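Local coordinates for putative lipoprotein (Parabacteroides distasonis ATCC 8503, PDB 3JX8), which is of unknown function but, as a putative lipoprotein with adhesin-like head domains, may act in cell adhesion or lipid binding, at residues 66-71 with 87-92; 118-123 with 130-135; 161-164 with 170-173. All coordinates share one frame; numbering follows the deposited sequence. Where two conformers were deposited one is given.

Contact 1. Residues 66-71 with 87-92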
ATOM      1  N   LEU A  66       5.823  21.894  14.210  1.00 25.16           N
ATOM      2  CA  LEU A  66       4.529  22.528  14.273  1.00 24.63           C
ATOM      3  C   LEU A  66       3.482  21.423  14.303  1.00 24.79           C
ATOM      4  O   LEU A  66       3.419  20.571  13.409  1.00 24.34           O
ATOM      5  CB  LEU A  66       4.304  23.464  13.073  1.00 24.14           C
ATOM      6  CG  LEU A  66       2.895  24.058  12.946  1.00 24.59           C
ATOM      7  CD1 LEU A  66       2.567  24.972  14.120  1.00 24.01           C
ATOM      8  CD2 LEU A  66       2.717  24.774  11.593  1.00 22.32           C
ATOM      9  N   LYS A  67       2.660  21.458  15.331  1.00 24.57           N
ATOM     10  CA  LYS A  67       1.632  20.483  15.544  1.00 25.66           C
ATOM     11  C   LYS A  67       0.282  21.174  15.603  1.00 24.99           C
ATOM     12  O   LYS A  67       0.064  22.039  16.481  1.00 25.44           O
ATOM     13  CB  LYS A  67       1.901  19.775  16.857  1.00 26.35           C
ATOM     14  CG  LYS A  67       3.196  18.998  16.869  1.00 30.58           C
ATOM     15  CD  LYS A  67       3.493  18.493  18.275  1.00 36.05           C
ATOM     16  CE  LYS A  67       4.804  17.720  18.328  1.00 41.01           C
ATOM     17  NZ  LYS A  67       4.916  16.834  19.561  1.00 43.99           N
ATOM     18  N   ILE A  68      -0.608  20.802  14.673  1.00 23.94           N
ATOM     19  CA  ILE A  68      -1.986  21.309  14.603  1.00 23.39           C
ATOM     20  C   ILE A  68      -2.907  20.103  14.428  1.00 23.77           C
ATOM     21  O   ILE A  68      -2.884  19.434  13.393  1.00 23.92           O
ATOM     22  CB  ILE A  68      -2.181  22.335  13.452  1.00 22.92           C
ATOM     23  CG1 ILE A  68      -1.332  23.578  13.734  1.00 23.37           C
ATOM     24  CG2 ILE A  68      -3.678  22.735  13.279  1.00 20.94           C
ATOM     25  CD1 ILE A  68      -1.315  24.627  12.616  1.00 20.31           C
ATOM     26  N   TYR A  69      -3.700  19.801  15.439  1.00 24.05           N
ATOM     27  CA  TYR A  69      -4.627  18.682  15.338  1.00 24.68           C
ATOM     28  C   TYR A  69      -5.673  18.753  16.430  1.00 24.69           C
ATOM     29  O   TYR A  69      -5.443  19.404  17.456  1.00 23.73           O
ATOM     30  CB  TYR A  69      -3.854  17.359  15.428  1.00 25.73           C
ATOM     31  CG  TYR A  69      -2.948  17.266  16.618  1.00 27.75           C
ATOM     32  CD1 TYR A  69      -3.448  16.895  17.841  1.00 31.52           C
ATOM     33  CD2 TYR A  69      -1.595  17.504  16.518  1.00 32.89           C
ATOM     34  CE1 TYR A  69      -2.650  16.803  18.946  1.00 34.36           C
ATOM     35  CE2 TYR A  69      -0.770  17.413  17.653  1.00 35.42           C
ATOM     36  CZ  TYR A  69      -1.319  17.074  18.847  1.00 36.89           C
ATOM     37  OH  TYR A  69      -0.561  16.965  19.990  1.00 45.51           O
ATOM     38  N   PRO A  70      -6.829  18.092  16.218  1.00 25.11           N
ATOM     39  CA  PRO A  70      -7.838  18.032  17.267  1.00 24.92           C
ATOM     40  C   PRO A  70      -7.327  17.313  18.492  1.00 25.52           C
ATOM     41  O   PRO A  70      -6.595  16.334  18.369  1.00 25.39           O
ATOM     42  CB  PRO A  70      -8.983  17.251  16.630  1.00 25.12           C
ATOM     43  CG  PRO A  70      -8.760  17.371  15.168  1.00 25.66           C
ATOM     44  CD  PRO A  70      -7.284  17.415  14.992  1.00 25.55           C
ATOM     45  N   LYS A  71      -7.683  17.822  19.670  1.00 25.06           N
ATOM     46  CA  LYS A  71      -7.335  17.153  20.904  1.00 25.35           C
ATOM     47  C   LYS A  71      -7.971  15.755  20.998  1.00 25.24           C
ATOM     48  O   LYS A  71      -9.020  15.478  20.395  1.00 23.72           O
ATOM     49  CB  LYS A  71      -7.814  17.961  22.108  1.00 25.36           C
ATOM     50  CG  LYS A  71      -7.107  19.280  22.315  1.00 26.89           C
ATOM     51  CD  LYS A  71      -7.666  19.998  23.548  1.00 27.27           C
ATOM     52  CE  LYS A  71      -7.058  21.396  23.639  1.00 29.28           C
ATOM     53  NZ  LYS A  71      -7.587  22.210  24.758  1.00 27.30           N
ATOM     54  N   THR A  87     -17.072  26.004  10.310  1.00 25.76           N
ATOM     55  CA  THR A  87     -17.681  26.705   9.190  1.00 25.54           C
ATOM     56  C   THR A  87     -16.585  27.402   8.375  1.00 25.60           C
ATOM     57  O   THR A  87     -16.784  27.669   7.211  1.00 26.09           O
ATOM     58  CB  THR A  87     -18.771  27.694   9.639  1.00 25.74           C
ATOM     59  OG1 THR A  87     -18.209  28.716  10.454  1.00 25.04           O
ATOM     60  CG2 THR A  87     -19.858  26.969  10.427  1.00 24.75           C
ATOM     61  N   VAL A  88     -15.419  27.646   8.974  1.00 25.35           N
ATOM     62  CA  VAL A  88     -14.278  28.284   8.296  1.00 25.28           C
ATOM     63  C   VAL A  88     -13.060  27.727   8.996  1.00 24.43           C
ATOM     64  O   VAL A  88     -13.073  27.615  10.214  1.00 23.97           O
ATOM     65  CB  VAL A  88     -14.223  29.830   8.551  1.00 26.15           C
ATOM     66  CG1 VAL A  88     -13.057  30.467   7.775  1.00 26.29           C
ATOM     67  CG2 VAL A  88     -15.498  30.490   8.168  1.00 28.89           C
ATOM     68  N   TYR A  89     -12.009  27.392   8.264  1.00 24.13           N
ATOM     69  CA  TYR A  89     -10.795  26.874   8.891  1.00 23.93           C
ATOM     70  C   TYR A  89      -9.629  27.111   7.959  1.00 24.19           C
ATOM     71  O   TYR A  89      -9.522  26.466   6.917  1.00 23.22           O
ATOM     72  CB  TYR A  89     -10.969  25.403   9.263  1.00 24.29           C
ATOM     73  CG  TYR A  89      -9.886  24.781  10.126  1.00 25.43           C
ATOM     74  CD1 TYR A  89      -8.895  25.544  10.764  1.00 25.08           C
ATOM     75  CD2 TYR A  89      -9.873  23.408  10.337  1.00 25.85           C
ATOM     76  CE1 TYR A  89      -7.920  24.938  11.546  1.00 24.88           C
ATOM     77  CE2 TYR A  89      -8.904  22.810  11.144  1.00 26.49           C
ATOM     78  CZ  TYR A  89      -7.934  23.573  11.732  1.00 25.83           C
ATOM     79  OH  TYR A  89      -7.002  22.967  12.531  1.00 25.33           O
ATOM     80  N   LYS A  90      -8.798  28.095   8.322  1.00 24.13           N
ATOM     81  CA  LYS A  90      -7.677  28.543   7.509  1.00 24.33           C
ATOM     82  C   LYS A  90      -6.457  28.646   8.401  1.00 24.66           C
ATOM     83  O   LYS A  90      -6.554  29.104   9.567  1.00 25.28           O
ATOM     84  CB  LYS A  90      -7.956  29.906   6.897  1.00 24.46           C
ATOM     85  CG  LYS A  90      -9.104  29.910   5.928  1.00 26.73           C
ATOM     86  CD  LYS A  90      -9.271  31.247   5.176  1.00 28.86           C
ATOM     87  CE  LYS A  90      -9.952  32.298   6.001  1.00 30.25           C
ATOM     88  NZ  LYS A  90     -10.037  33.609   5.279  1.00 28.95           N
ATOM     89  N   ILE A  91      -5.314  28.236   7.859  1.00 23.62           N
ATOM     90  CA  ILE A  91      -4.062  28.305   8.575  1.00 23.09           C
ATOM     91  C   ILE A  91      -3.035  28.958   7.644  1.00 23.76           C
ATOM     92  O   ILE A  91      -2.956  28.621   6.455  1.00 24.33           O
ATOM     93  CB  ILE A  91      -3.553  26.897   8.967  1.00 23.11           C
ATOM     94  CG1 ILE A  91      -4.615  26.170   9.809  1.00 21.63           C
ATOM     95  CG2 ILE A  91      -2.178  27.005   9.686  1.00 21.05           C
ATOM     96  CD1 ILE A  91      -4.374  24.656  10.019  1.00 20.27           C
ATOM     97  N   LYS A  92      -2.276  29.912   8.170  1.00 23.54           N
ATOM     98  CA  LYS A  92      -1.151  30.478   7.436  0.50 23.90           C
ATOM     99  C   LYS A  92       0.085  30.354   8.315  1.00 23.48           C
ATOM    100  O   LYS A  92       0.067  30.717   9.504  1.00 22.97           O
ATOM    101  CB  LYS A  92      -1.418  31.932   7.053  0.50 24.28           C
ATOM    102  CG  LYS A  92      -2.516  32.084   6.014  0.50 25.57           C
ATOM    103  CD  LYS A  92      -2.548  33.476   5.432  0.50 27.40           C
ATOM    104  CE  LYS A  92      -3.638  33.593   4.377  0.50 28.85           C
ATOM    105  NZ  LYS A  92      -3.358  34.732   3.453  0.50 30.23           N
TER

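Contact 2. Residues 118-123 with 130-135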
ATOM      1  N   ASN A 118      16.488  21.077   0.043  1.00 28.92           N
ATOM      2  CA  ASN A 118      17.532  20.087   0.139  1.00 29.45           C
ATOM      3  C   ASN A 118      16.819  18.723   0.104  1.00 29.54           C
ATOM      4  O   ASN A 118      16.737  18.109  -0.956  1.00 28.95           O
ATOM      5  CB  ASN A 118      18.346  20.314   1.402  1.00 29.51           C
ATOM      6  CG  ASN A 118      19.365  19.223   1.648  1.00 30.97           C
ATOM      7  OD1 ASN A 118      19.717  18.447   0.754  1.00 31.66           O
ATOM      8  ND2 ASN A 118      19.845  19.157   2.880  1.00 31.88           N
ATOM      9  N   ARG A 119      16.281  18.277   1.239  1.00 29.65           N
ATOM     10  CA  ARG A 119      15.347  17.152   1.242  1.00 30.54           C
ATOM     11  C   ARG A 119      14.018  17.569   1.779  1.00 29.03           C
ATOM     12  O   ARG A 119      13.926  17.963   2.941  1.00 29.23           O
ATOM     13  CB  ARG A 119      15.849  15.984   2.086  1.00 31.47           C
ATOM     14  CG  ARG A 119      16.960  15.264   1.399  1.00 36.74           C
ATOM     15  CD  ARG A 119      17.650  14.249   2.296  1.00 44.17           C
ATOM     16  NE  ARG A 119      19.026  14.014   1.832  1.00 49.24           N
ATOM     17  CZ  ARG A 119      20.092  14.724   2.213  1.00 54.00           C
ATOM     18  NH1 ARG A 119      19.987  15.716   3.102  1.00 55.22           N
ATOM     19  NH2 ARG A 119      21.292  14.430   1.706  1.00 56.82           N
HETATM   20  N   MSE A 120      12.994  17.463   0.937  1.00 27.58           N
HETATM   21  CA  MSE A 120      11.622  17.651   1.358  1.00 26.39           C
HETATM   22  C   MSE A 120      10.822  16.336   1.224  1.00 26.44           C
HETATM   23  O   MSE A 120      10.706  15.764   0.126  1.00 25.66           O
HETATM   24  CB  MSE A 120      10.954  18.778   0.579  1.00 25.34           C
HETATM   25  CG  MSE A 120       9.522  19.059   1.088  1.00 25.40           C
HETATM   26 SE   MSE A 120       8.599  20.379   0.035  0.75 26.86          SE
HETATM   27  CE  MSE A 120       9.241  21.942   1.048  1.00 20.03           C
ATOM     28  N   GLU A 121      10.256  15.894   2.346  1.00 26.10           N
ATOM     29  CA  GLU A 121       9.395  14.711   2.389  1.00 27.07           C
ATOM     30  C   GLU A 121       7.955  15.078   2.734  1.00 26.66           C
ATOM     31  O   GLU A 121       7.690  15.650   3.799  1.00 25.82           O
ATOM     32  CB  GLU A 121       9.922  13.746   3.441  1.00 27.23           C
ATOM     33  CG  GLU A 121       9.162  12.443   3.520  1.00 30.89           C
ATOM     34  CD  GLU A 121       9.757  11.505   4.531  1.00 32.93           C
ATOM     35  OE1 GLU A 121      10.987  11.315   4.517  1.00 36.58           O
ATOM     36  OE2 GLU A 121       9.009  10.971   5.350  1.00 34.07           O
ATOM     37  N   ILE A 122       7.036  14.757   1.833  1.00 27.21           N
ATOM     38  CA  ILE A 122       5.595  14.951   2.035  1.00 28.03           C
ATOM     39  C   ILE A 122       4.908  13.604   2.266  1.00 28.76           C
ATOM     40  O   ILE A 122       5.006  12.693   1.422  1.00 28.99           O
ATOM     41  CB  ILE A 122       4.958  15.596   0.811  1.00 28.19           C
ATOM     42  CG1 ILE A 122       5.640  16.916   0.509  1.00 30.40           C
ATOM     43  CG2 ILE A 122       3.474  15.853   1.026  1.00 28.17           C
ATOM     44  CD1 ILE A 122       4.884  17.708  -0.464  1.00 34.37           C
ATOM     45  N   ASN A 123       4.234  13.475   3.412  1.00 28.95           N
ATOM     46  CA  ASN A 123       3.482  12.265   3.769  1.00 28.93           C
ATOM     47  C   ASN A 123       2.029  12.659   4.040  1.00 29.48           C
ATOM     48  O   ASN A 123       1.748  13.440   4.953  1.00 29.53           O
ATOM     49  CB  ASN A 123       4.060  11.593   5.002  1.00 29.17           C
ATOM     50  CG  ASN A 123       5.523  11.188   4.834  1.00 29.65           C
ATOM     51  OD1 ASN A 123       5.881  10.446   3.921  1.00 30.84           O
ATOM     52  ND2 ASN A 123       6.362  11.645   5.750  1.00 29.28           N
ATOM     53  N   VAL A 130      -2.330  17.955  -1.213  1.00 26.75           N
ATOM     54  CA  VAL A 130      -1.154  18.790  -1.093  1.00 25.35           C
ATOM     55  C   VAL A 130      -0.834  19.293  -2.476  1.00 25.46           C
ATOM     56  O   VAL A 130      -0.793  18.492  -3.437  1.00 24.28           O
ATOM     57  CB  VAL A 130       0.014  18.008  -0.541  1.00 25.59           C
ATOM     58  CG1 VAL A 130       1.257  18.887  -0.423  1.00 23.50           C
ATOM     59  CG2 VAL A 130      -0.398  17.374   0.788  1.00 24.32           C
ATOM     60  N   GLU A 131      -0.636  20.610  -2.590  1.00 25.30           N
ATOM     61  CA  GLU A 131      -0.249  21.250  -3.835  1.00 26.11           C
ATOM     62  C   GLU A 131       0.981  22.105  -3.682  1.00 26.07           C
ATOM     63  O   GLU A 131       0.981  23.090  -2.922  1.00 25.52           O
ATOM     64  CB  GLU A 131      -1.370  22.129  -4.359  1.00 26.60           C
ATOM     65  CG  GLU A 131      -2.690  21.433  -4.406  1.00 30.25           C
ATOM     66  CD  GLU A 131      -3.746  22.224  -5.172  1.00 36.17           C
ATOM     67  OE1 GLU A 131      -3.440  23.336  -5.696  1.00 38.80           O
ATOM     68  OE2 GLU A 131      -4.884  21.704  -5.252  1.00 38.93           O
ATOM     69  N   LEU A 132       2.038  21.725  -4.386  1.00 26.52           N
ATOM     70  CA  LEU A 132       3.239  22.528  -4.495  1.00 26.90           C
ATOM     71  C   LEU A 132       3.071  23.323  -5.773  1.00 27.76           C
ATOM     72  O   LEU A 132       3.396  22.859  -6.864  1.00 28.07           O
ATOM     73  CB  LEU A 132       4.494  21.646  -4.509  1.00 26.70           C
ATOM     74  CG  LEU A 132       4.579  20.650  -3.350  1.00 26.43           C
ATOM     75  CD1 LEU A 132       5.917  19.882  -3.356  1.00 26.44           C
ATOM     76  CD2 LEU A 132       4.361  21.336  -2.044  1.00 24.87           C
ATOM     77  N   ARG A 133       2.486  24.505  -5.650  1.00 29.13           N
ATOM     78  CA  ARG A 133       2.170  25.322  -6.821  1.00 30.41           C
ATOM     79  C   ARG A 133       3.352  26.098  -7.317  1.00 30.38           C
ATOM     80  O   ARG A 133       3.450  26.368  -8.497  1.00 31.53           O
ATOM     81  CB  ARG A 133       1.032  26.290  -6.524  1.00 30.96           C
ATOM     82  CG  ARG A 133      -0.240  25.581  -6.157  1.00 34.33           C
ATOM     83  CD  ARG A 133      -1.352  26.563  -5.893  1.00 37.41           C
ATOM     84  NE  ARG A 133      -2.635  25.878  -5.721  1.00 41.49           N
ATOM     85  CZ  ARG A 133      -3.759  26.459  -5.278  1.00 44.59           C
ATOM     86  NH1 ARG A 133      -3.769  27.741  -4.928  1.00 45.54           N
ATOM     87  NH2 ARG A 133      -4.886  25.756  -5.166  1.00 45.78           N
ATOM     88  N   GLY A 134       4.236  26.480  -6.423  1.00 30.80           N
ATOM     89  CA  GLY A 134       5.385  27.284  -6.813  1.00 31.53           C
ATOM     90  C   GLY A 134       6.484  26.410  -7.366  1.00 31.12           C
ATOM     91  O   GLY A 134       6.446  25.187  -7.206  1.00 32.08           O
ATOM     92  N   PRO A 135       7.479  27.026  -7.999  1.00 30.54           N
ATOM     93  CA  PRO A 135       8.644  26.271  -8.442  1.00 30.25           C
ATOM     94  C   PRO A 135       9.401  25.674  -7.279  1.00 29.56           C
ATOM     95  O   PRO A 135       9.723  26.382  -6.330  1.00 29.40           O
ATOM     96  CB  PRO A 135       9.508  27.314  -9.160  1.00 30.43           C
ATOM     97  CG  PRO A 135       8.616  28.467  -9.415  1.00 30.26           C
ATOM     98  CD  PRO A 135       7.554  28.440  -8.383  1.00 30.89           C
TER

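Contact 3. Residues 161-164 with 170-173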
ATOM      1  N   LEU A 161      13.544  12.493  -7.338  1.00 25.25           N
ATOM      2  CA  LEU A 161      12.120  12.514  -7.005  1.00 24.33           C
ATOM      3  C   LEU A 161      11.685  11.115  -6.660  1.00 24.74           C
ATOM      4  O   LEU A 161      11.970  10.161  -7.397  1.00 24.56           O
ATOM      5  CB  LEU A 161      11.286  13.000  -8.184  1.00 23.81           C
ATOM      6  CG  LEU A 161       9.752  12.906  -7.997  1.00 23.46           C
ATOM      7  CD1 LEU A 161       9.245  13.852  -6.894  1.00 20.91           C
ATOM      8  CD2 LEU A 161       9.015  13.168  -9.325  1.00 20.79           C
ATOM      9  N   SER A 162      10.955  10.972  -5.566  1.00 25.15           N
ATOM     10  CA  SER A 162      10.388   9.685  -5.233  1.00 25.71           C
ATOM     11  C   SER A 162       8.921   9.822  -4.869  1.00 26.04           C
ATOM     12  O   SER A 162       8.577  10.610  -3.987  1.00 25.59           O
ATOM     13  CB  SER A 162      11.164   9.106  -4.065  1.00 26.39           C
ATOM     14  OG  SER A 162      10.490   7.983  -3.581  1.00 29.58           O
ATOM     15  N   CYS A 163       8.056   9.055  -5.533  1.00 25.93           N
ATOM     16  CA  CYS A 163       6.623   9.024  -5.192  1.00 26.04           C
ATOM     17  C   CYS A 163       6.125   7.625  -4.937  1.00 25.61           C
ATOM     18  O   CYS A 163       6.286   6.741  -5.807  1.00 25.74           O
ATOM     19  CB  CYS A 163       5.783   9.597  -6.333  1.00 26.53           C
ATOM     20  SG  CYS A 163       6.265  11.227  -6.841  1.00 28.81           S
ATOM     21  N   SER A 164       5.472   7.443  -3.786  1.00 25.49           N
ATOM     22  CA  SER A 164       4.829   6.197  -3.414  1.00 24.95           C
ATOM     23  C   SER A 164       3.381   6.468  -3.041  1.00 25.98           C
ATOM     24  O   SER A 164       3.082   7.308  -2.178  1.00 26.51           O
ATOM     25  CB  SER A 164       5.528   5.578  -2.239  1.00 24.47           C
ATOM     26  OG  SER A 164       6.892   5.447  -2.532  1.00 25.68           O
ATOM     27  N   GLU A 170      -4.118   9.757  -6.172  1.00 25.60           N
ATOM     28  CA  GLU A 170      -3.416  10.282  -7.322  1.00 26.69           C
ATOM     29  C   GLU A 170      -2.238  11.218  -6.959  1.00 26.26           C
ATOM     30  O   GLU A 170      -2.385  12.129  -6.134  1.00 26.29           O
ATOM     31  CB  GLU A 170      -4.406  11.041  -8.165  1.00 26.88           C
ATOM     32  CG  GLU A 170      -3.800  11.549  -9.441  1.00 32.32           C
ATOM     33  CD  GLU A 170      -4.742  12.434 -10.230  1.00 35.72           C
ATOM     34  OE1 GLU A 170      -5.728  11.867 -10.743  1.00 37.49           O
ATOM     35  OE2 GLU A 170      -4.450  13.667 -10.354  1.00 39.02           O
ATOM     36  N   ILE A 171      -1.085  10.978  -7.568  1.00 24.85           N
ATOM     37  CA  ILE A 171       0.048  11.861  -7.473  1.00 24.31           C
ATOM     38  C   ILE A 171       0.334  12.320  -8.882  1.00 24.44           C
ATOM     39  O   ILE A 171       0.387  11.484  -9.803  1.00 23.26           O
ATOM     40  CB  ILE A 171       1.290  11.191  -6.894  1.00 24.07           C
ATOM     41  CG1 ILE A 171       0.979  10.624  -5.510  1.00 23.85           C
ATOM     42  CG2 ILE A 171       2.472  12.196  -6.841  1.00 21.18           C
ATOM     43  CD1 ILE A 171       2.124   9.874  -4.857  1.00 21.84           C
ATOM     44  N   GLU A 172       0.510  13.640  -9.039  1.00 24.16           N
ATOM     45  CA  GLU A 172       0.834  14.258 -10.312  1.00 24.44           C
ATOM     46  C   GLU A 172       2.031  15.193 -10.177  1.00 24.81           C
ATOM     47  O   GLU A 172       2.077  16.030  -9.260  1.00 24.93           O
ATOM     48  CB  GLU A 172      -0.362  15.023 -10.864  1.00 24.81           C
ATOM     49  CG  GLU A 172      -0.057  15.728 -12.175  1.00 26.71           C
ATOM     50  CD  GLU A 172      -1.308  16.300 -12.876  1.00 29.63           C
ATOM     51  OE1 GLU A 172      -2.392  16.344 -12.274  1.00 30.17           O
ATOM     52  OE2 GLU A 172      -1.189  16.701 -14.055  1.00 32.48           O
ATOM     53  N   VAL A 173       2.991  15.061 -11.095  1.00 24.58           N
ATOM     54  CA  VAL A 173       4.245  15.797 -11.033  1.00 24.21           C
ATOM     55  C   VAL A 173       4.600  16.317 -12.398  1.00 24.82           C
ATOM     56  O   VAL A 173       4.449  15.610 -13.409  1.00 25.54           O
ATOM     57  CB  VAL A 173       5.425  14.969 -10.421  1.00 24.45           C
ATOM     58  CG1 VAL A 173       5.122  14.646  -8.975  1.00 23.58           C
ATOM     59  CG2 VAL A 173       5.744  13.689 -11.217  1.00 22.79           C
TER

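Contact 1. Residues 66-71 with 87-92
The backbones of residues 66-71 and 87-92 come closest at Ile68 and Ile91, whose CA atoms lie 9.5 Å apart; that is the spacing of two facing layers rather than of paired strands, and no hydrogen bond joins them. The contact is made by three side chains. Ile68 and Ile91 point toward each other and meet tip to tip. Both have CG2 anti to the backbone N and CG1 beside it (chi1 -65° and -57°), and in each case the extended arm and the methyl branch both reach the partner. Ile68 CG2 touches Ile91 CD1 at 3.8 Å, while the CD1 of Ile68 lies 3.9 Å from CG2 of Ile91. The two CD1 methyls themselves are 4.0 Å apart, so the two forked ends abut in a small, purely apolar patch. Tyr89 comes from the same strand as Ile91 and runs alongside Ile68, the two side chains sliding past each other in opposite directions. Its hydroxyl ends at the methyl branch, with Tyr89 OH 3.4 Å from Ile68 CG2. Both isoleucines are buried, whereas Tyr89 is partly exposed and forms the more open part of the contact. The total buried surface, 120 Å², is modest. Around this pair, Leu45 of strand 44-50 packs on both Ile68 and Ile91, and Phe28 of strand 25-29 also reaches Ile91. Strand 65-70 lies between strands 57-62 and 25-29 in one layer, while strand 89-95 runs between strands 33-38 and 44-50 in the facing one, so the contact bridges two walls near the N-terminal end of the beta-helix-like chain.

Contact 2. Residues 118-123 with 130-135
Two walls of a single beta-helix coil meet where Ile122 packs on Val130 and Leu132: the chain runs along strand 120-125, turns, and comes back along strand 129-132, consistent with a pectate-lyase-like fold. The segment axes approach to 9.9 Å at 153°, nearly antiparallel, and side chains alone bridge the gap. Ile122 CD1 is the hub. It lies 3.8 Å from Val130 CG1 and at the same distance from Leu132 CD1, touching the tips of both, which reach toward it. With chi1 at -57°, the CG1-CD1 arm starts beside the backbone N of Ile122, while CG2 takes the anti position and meets Val130 CG1 at 4.0 Å. Met120, present as selenomethionine, adds a looser touch, its SE 4.4 Å from Leu132 CD1. The alternate residues point out of the core. Asn123 ND2 gives a nearly straight 2.8 Å hydrogen bond to the anti lone pair of Glu121 OE2, and Asn123 also bonds to Asn102 and Asn144 of the neighbouring strands. On the other wall, a salt bridge joins Arg133 side-on to Glu131: Glu131 OE1 lies at the edge of the Arg133 guanidinium, nearly in its plane, and takes both NE (2.7 Å) and NH2.

Contact 3. Residues 161-164 with 170-173
Apolar carbons meet at one end of the contact, where Leu161 and Val173 reach tip to tip: Leu161 CD2 lies 3.8 Å from Val173 CG2 and 4.2 Å from CB and CG1 of Val173. Leu161 CG stands anti to its own N (chi1 173°), and the CD2 branch beyond it does the touching. Sulfur takes over in the middle. Cys163 SG sits 3.9 Å from Ile171 CG2 and somewhat farther from Val173 CG1, facing two branched side chains of the other strand; its chi1 of -55° turns the thiol beside the backbone N. The two strands form two walls of one turn of the beta-helix, strand 160-166 running one way and strand 170-174 returning at 163° with the segment axes 8.6 Å apart. Phe182 and Ile190, from the next turn, and Cys143, from the one before, pack against Cys163. A backbone oxygen supplies the third kind of contact: Ile171 CD1 approaches Ser164 O at 3.8 Å, a van der Waals touch, while the same methyl lies 4.0 Å from Cys163 CB. The side chain of Ser164 leaves the backbone away from residues 170-173 and touches Asn183 and Asn144 of the adjoining strands in its own wall.

In the fold
All three contacts are buried, join the same two walls of the beta-helix, and lack any hydrogen bond across the gap. Contacts 2 and 3 lie near the middle of the chain, with centres 10 Å apart, on coils separated by the one that carries strand 140-146; each closes a short return within a coil. Contact 1 is more remote, its centre 17 Å from that of the chain, and its strands are brought together by a longer connection. It also buries the least surface and mixes isoleucines with a partly exposed tyrosine. Contact 2 is aliphatic and adds the selenium of a selenomethionine at its edge, whereas contact 3 sets a cysteine sulfur at its centre.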